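Endoglucanase A (Clostridium acetobutylicum, PDB 3IK2) probably hydrolyses internal beta-1,4-glucosidic bonds of cellulose, as a glycoside hydrolase family 44 endoglucanase built on a TIM-like barrel. Local coordinates at residues D63-W66 / L67-D71; D253-L256 / D257-K261. All blocks are in the same frame, centred on the assembly; numbering follows the deposited sequence.

Contact 1: residues D63-W66 / L67-D71; sequences DNYW and LTLYD
Trp66 and Tyr70 meet in a T-shaped stack on the short helix 65-69, which an Asx turn opens and a Schellman motif closes. The tyrosine sends its edge at one face of the indole, with planes at 89° and its centroid 5.0 Å from that of the five-membered ring of Trp66. Tyr70 CE1 does the touching and lies 3.6 Å from Trp66 NE1. Ile37 of barrel strand 34-37 meets both rings, and helix 82-93 packs against them through Val83 and Tyr84.

Among the apolar contacts, Leu69 reaches back with CG anti to its own nitrogen (chi1 -173°). Its CD2 touches both aromatic neighbours, 3.8 Å from Tyr65 CE2 and 3.9 Å from Trp66 CD1. Tyr65 and Leu69 run side by side in the same direction.

The hydrogen bonds are mostly helical: Thr68 N to Asn64 O, Leu69 N to Tyr65 O and Tyr70 N to Trp66 O. Thr68 OG1 adds a second donor to Tyr65 O at 3.1 Å, so that this carbonyl is gripped by both hydroxyl and amide. At the C-terminal end, Asp71, with positive phi, gives its N to Thr68 O. At the start, Asp63 OD1, also salt-bridged to Arg41, accepts from Tyr65 N at 3.0 Å, the amide approaching from above the carboxylate plane.

Contact 2: residues D253-L256 / D257-K261; sequences DYYL and DNMKK
Met259 lays its CG over one face of the Tyr255 ring, a CH-pi contact 3.8 Å from the centroid and only 15° off the normal. The sulfur follows at a slant: SD stands 4.6 Å from the same centroid, making this a Met-aromatic pair as well. Met259 CG is anti to the carbonyl carbon (chi1 -70°), which sets it over the ring; the bend at chi2 keeps SD obliquely near, and the terminal methyl leads away. Beyond the ring, Tyr255 OH is hydrogen-bonded to Asp205 of helix 198-215, which fixes the far end of the side chain.

Both residues belong to helix 251-266, one of the outer helices of the TIM-like barrel. Helix 198-215 packs on Tyr254, Asn258 and Met259, while helix 331-342 meets Asp253, Leu256 and Asp257.

The polar contacts centre on Tyr254 O, which takes two bonds from one residue. Asn258 N supplies the usual helical bond at 3.0 Å, and Asn258 ND2 adds another at 2.9 Å from the opposite face of the carbonyl plane. The carbonyl oxygen lies nearly in the plane of the Asn258 amide. That bond also brings ND2 over one face of the Tyr254 ring, 3.3 Å from CD1, with the amide plane turned 50° from the ring. Two residues further on, Lys260 N donates to Leu256 O at 2.9 Å.

How the contacts relate
Both contacts join residues three to four apart on single helices, but their settings differ. Contact 1 spans a whole short helix, cap to cap, and is partly buried: Trp66 and Leu67 are buried, whereas Tyr65, Thr68 and Leu69 are exposed. Contact 2 sits within a long barrel helix and is mostly buried between two neighbouring helices. Each has an aromatic side chain met over a face, by another ring in contact 1 and by a methionine methylene in contact 2, with the sulfur oblique to the ring. A side chain doubles the load on one carbonyl in each, a hydroxyl in the first and an amide in the second. Their centres are 36 Å apart, and they share no residues.

Contact 1: residues D63-W66 / L67-D71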
# COMPACT_ATOMS: atom_id res chain seq x y z
N ASP A 63 -15.48 -21.09 -3.31
CA ASP A 63 -15.86 -20.85 -4.68
C ASP A 63 -14.66 -20.55 -5.59
O ASP A 63 -13.48 -20.59 -5.17
CB ASP A 63 -16.90 -19.71 -4.74
CG ASP A 63 -16.36 -18.40 -4.20
OD1 ASP A 63 -15.11 -18.25 -4.20
OD2 ASP A 63 -17.15 -17.53 -3.78
N ASN A 64 -14.98 -20.24 -6.84
CA ASN A 64 -13.97 -19.97 -7.85
C ASN A 64 -13.71 -18.45 -8.01
O ASN A 64 -13.24 -18.02 -9.05
CB ASN A 64 -14.43 -20.54 -9.20
CG ASN A 64 -15.67 -19.80 -9.76
OD1 ASN A 64 -16.23 -18.90 -9.12
ND2 ASN A 64 -16.10 -20.18 -10.95
N TYR A 65 -14.00 -17.67 -6.98
CA TYR A 65 -13.96 -16.20 -7.07
C TYR A 65 -12.62 -15.67 -7.61
O TYR A 65 -12.58 -14.80 -8.49
CB TYR A 65 -14.27 -15.58 -5.69
CG TYR A 65 -14.13 -14.06 -5.67
CD1 TYR A 65 -15.12 -13.24 -6.21
CD2 TYR A 65 -13.00 -13.44 -5.08
CE1 TYR A 65 -15.00 -11.84 -6.19
CE2 TYR A 65 -12.86 -12.06 -5.06
CZ TYR A 65 -13.85 -11.26 -5.63
OH TYR A 65 -13.72 -9.89 -5.60
N TRP A 66 -11.51 -16.19 -7.09
CA TRP A 66 -10.21 -15.71 -7.55
C TRP A 66 -9.89 -16.11 -9.02
O TRP A 66 -9.27 -15.32 -9.75
CB TRP A 66 -9.08 -16.00 -6.54
CG TRP A 66 -8.75 -14.77 -5.69
CD1 TRP A 66 -9.51 -13.63 -5.59
CD2 TRP A 66 -7.61 -14.56 -4.83
NE1 TRP A 66 -8.91 -12.73 -4.74
CE2 TRP A 66 -7.74 -13.28 -4.26
CE3 TRP A 66 -6.49 -15.35 -4.49
CZ2 TRP A 66 -6.79 -12.74 -3.34
CZ3 TRP A 66 -5.53 -14.81 -3.58
CH2 TRP A 66 -5.71 -13.52 -3.02
N LEU A 67 -10.35 -17.29 -9.45
CA LEU A 67 -10.28 -17.68 -10.87
C LEU A 67 -10.97 -16.66 -11.81
O LEU A 67 -10.41 -16.31 -12.83
CB LEU A 67 -10.84 -19.10 -11.11
CG LEU A 67 -9.98 -20.25 -10.57
CD1 LEU A 67 -10.78 -21.53 -10.50
CD2 LEU A 67 -8.76 -20.46 -11.45
N THR A 68 -12.16 -16.19 -11.43
CA THR A 68 -12.88 -15.22 -12.26
C THR A 68 -12.30 -13.80 -12.18
O THR A 68 -12.10 -13.17 -13.20
CB THR A 68 -14.44 -15.24 -12.02
OG1 THR A 68 -14.77 -14.76 -10.70
CG2 THR A 68 -14.98 -16.67 -12.18
N LEU A 69 -12.01 -13.33 -10.96
CA LEU A 69 -11.41 -12.03 -10.72
C LEU A 69 -10.11 -11.80 -11.50
O LEU A 69 -9.85 -10.70 -12.00
CB LEU A 69 -11.20 -11.78 -9.21
CG LEU A 69 -10.74 -10.38 -8.78
CD1 LEU A 69 -11.80 -9.33 -9.14
CD2 LEU A 69 -10.32 -10.27 -7.29
N TYR A 70 -9.29 -12.83 -11.59
CA TYR A 70 -7.99 -12.71 -12.26
C TYR A 70 -8.01 -13.22 -13.71
O TYR A 70 -6.97 -13.30 -14.36
CB TYR A 70 -6.87 -13.33 -11.39
CG TYR A 70 -6.66 -12.49 -10.15
CD1 TYR A 70 -7.24 -12.82 -8.93
CD2 TYR A 70 -5.90 -11.31 -10.21
CE1 TYR A 70 -7.07 -11.99 -7.79
CE2 TYR A 70 -5.73 -10.47 -9.08
CZ TYR A 70 -6.32 -10.81 -7.88
OH TYR A 70 -6.14 -9.99 -6.79
N ASP A 71 -9.22 -13.52 -14.21
CA ASP A 71 -9.43 -13.75 -15.65
C ASP A 71 -8.64 -14.95 -16.16
O ASP A 71 -8.11 -14.95 -17.27
CB ASP A 71 -9.06 -12.49 -16.44
CG ASP A 71 -9.91 -11.30 -16.05
OD1 ASP A 71 -11.15 -11.43 -16.05
OD2 ASP A 71 -9.36 -10.21 -15.77

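Contact 2: residues D253-L256 / D257-K261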
# COMPACT_ATOMS: atom_id res chain seq x y z
N ASP A 253 6.57 -2.61 18.14
CA ASP A 253 7.88 -2.77 18.82
C ASP A 253 8.18 -4.25 19.15
O ASP A 253 9.24 -4.74 18.86
CB ASP A 253 7.91 -1.96 20.13
CG ASP A 253 7.86 -0.45 19.91
OD1 ASP A 253 8.11 -0.00 18.76
OD2 ASP A 253 7.57 0.29 20.88
N TYR A 254 7.22 -4.92 19.76
CA TYR A 254 7.32 -6.34 20.03
C TYR A 254 7.64 -7.08 18.75
O TYR A 254 8.52 -7.95 18.73
CB TYR A 254 6.01 -6.87 20.62
CG TYR A 254 5.89 -8.40 20.66
CD1 TYR A 254 6.45 -9.15 21.69
CD2 TYR A 254 5.20 -9.09 19.65
CE1 TYR A 254 6.33 -10.58 21.70
CE2 TYR A 254 5.06 -10.47 19.66
CZ TYR A 254 5.62 -11.20 20.68
OH TYR A 254 5.46 -12.56 20.65
N TYR A 255 6.89 -6.77 17.69
CA TYR A 255 7.01 -7.50 16.44
C TYR A 255 8.37 -7.25 15.79
O TYR A 255 9.04 -8.21 15.41
CB TYR A 255 5.86 -7.15 15.49
CG TYR A 255 5.95 -7.90 14.16
CD1 TYR A 255 5.59 -9.25 14.06
CD2 TYR A 255 6.39 -7.26 13.00
CE1 TYR A 255 5.67 -9.93 12.85
CE2 TYR A 255 6.48 -7.92 11.79
CZ TYR A 255 6.11 -9.26 11.72
OH TYR A 255 6.20 -9.91 10.52
N LEU A 256 8.78 -5.98 15.70
CA LEU A 256 10.09 -5.60 15.12
C LEU A 256 11.27 -6.15 15.87
O LEU A 256 12.20 -6.72 15.28
CB LEU A 256 10.23 -4.08 14.97
CG LEU A 256 9.39 -3.34 13.91
CD1 LEU A 256 9.45 -1.86 14.20
CD2 LEU A 256 9.86 -3.61 12.47
N ASP A 257 11.23 -5.99 17.19
CA ASP A 257 12.28 -6.50 18.05
C ASP A 257 12.44 -8.02 17.88
O ASP A 257 13.56 -8.53 17.74
CB ASP A 257 11.97 -6.14 19.52
CG ASP A 257 13.20 -6.31 20.43
OD1 ASP A 257 14.36 -6.23 19.95
OD2 ASP A 257 13.00 -6.55 21.64
N ASN A 258 11.32 -8.73 17.85
CA ASN A 258 11.41 -10.20 17.78
C ASN A 258 11.79 -10.74 16.40
O ASN A 258 12.49 -11.75 16.29
CB ASN A 258 10.13 -10.82 18.34
CG ASN A 258 10.16 -10.89 19.88
OD1 ASN A 258 10.78 -11.78 20.46
ND2 ASN A 258 9.48 -9.94 20.54
N MET A 259 11.38 -10.03 15.35
CA MET A 259 11.79 -10.38 14.00
C MET A 259 13.27 -10.11 13.82
O MET A 259 13.94 -10.81 13.10
CB MET A 259 10.98 -9.61 12.94
CG MET A 259 9.53 -10.05 12.85
SD MET A 259 9.28 -11.79 12.45
CE MET A 259 10.07 -12.00 10.84
N LYS A 260 13.76 -9.05 14.45
CA LYS A 260 15.17 -8.76 14.47
C LYS A 260 15.91 -9.90 15.18
O LYS A 260 16.83 -10.47 14.62
CB LYS A 260 15.37 -7.42 15.20
CG LYS A 260 16.61 -6.65 14.80
CD LYS A 260 17.77 -6.97 15.66
CE LYS A 260 19.02 -6.29 15.16
NZ LYS A 260 20.14 -6.65 16.07
N LYS A 261 15.48 -10.23 16.40
CA LYS A 261 16.07 -11.34 17.18
C LYS A 261 16.03 -12.67 16.40
O LYS A 261 17.03 -13.39 16.33
CB LYS A 261 15.36 -11.42 18.55
CG LYS A 261 15.60 -12.70 19.39
CD LYS A 261 14.86 -12.60 20.76
CE LYS A 261 14.92 -13.86 21.65
NZ LYS A 261 13.92 -14.94 21.33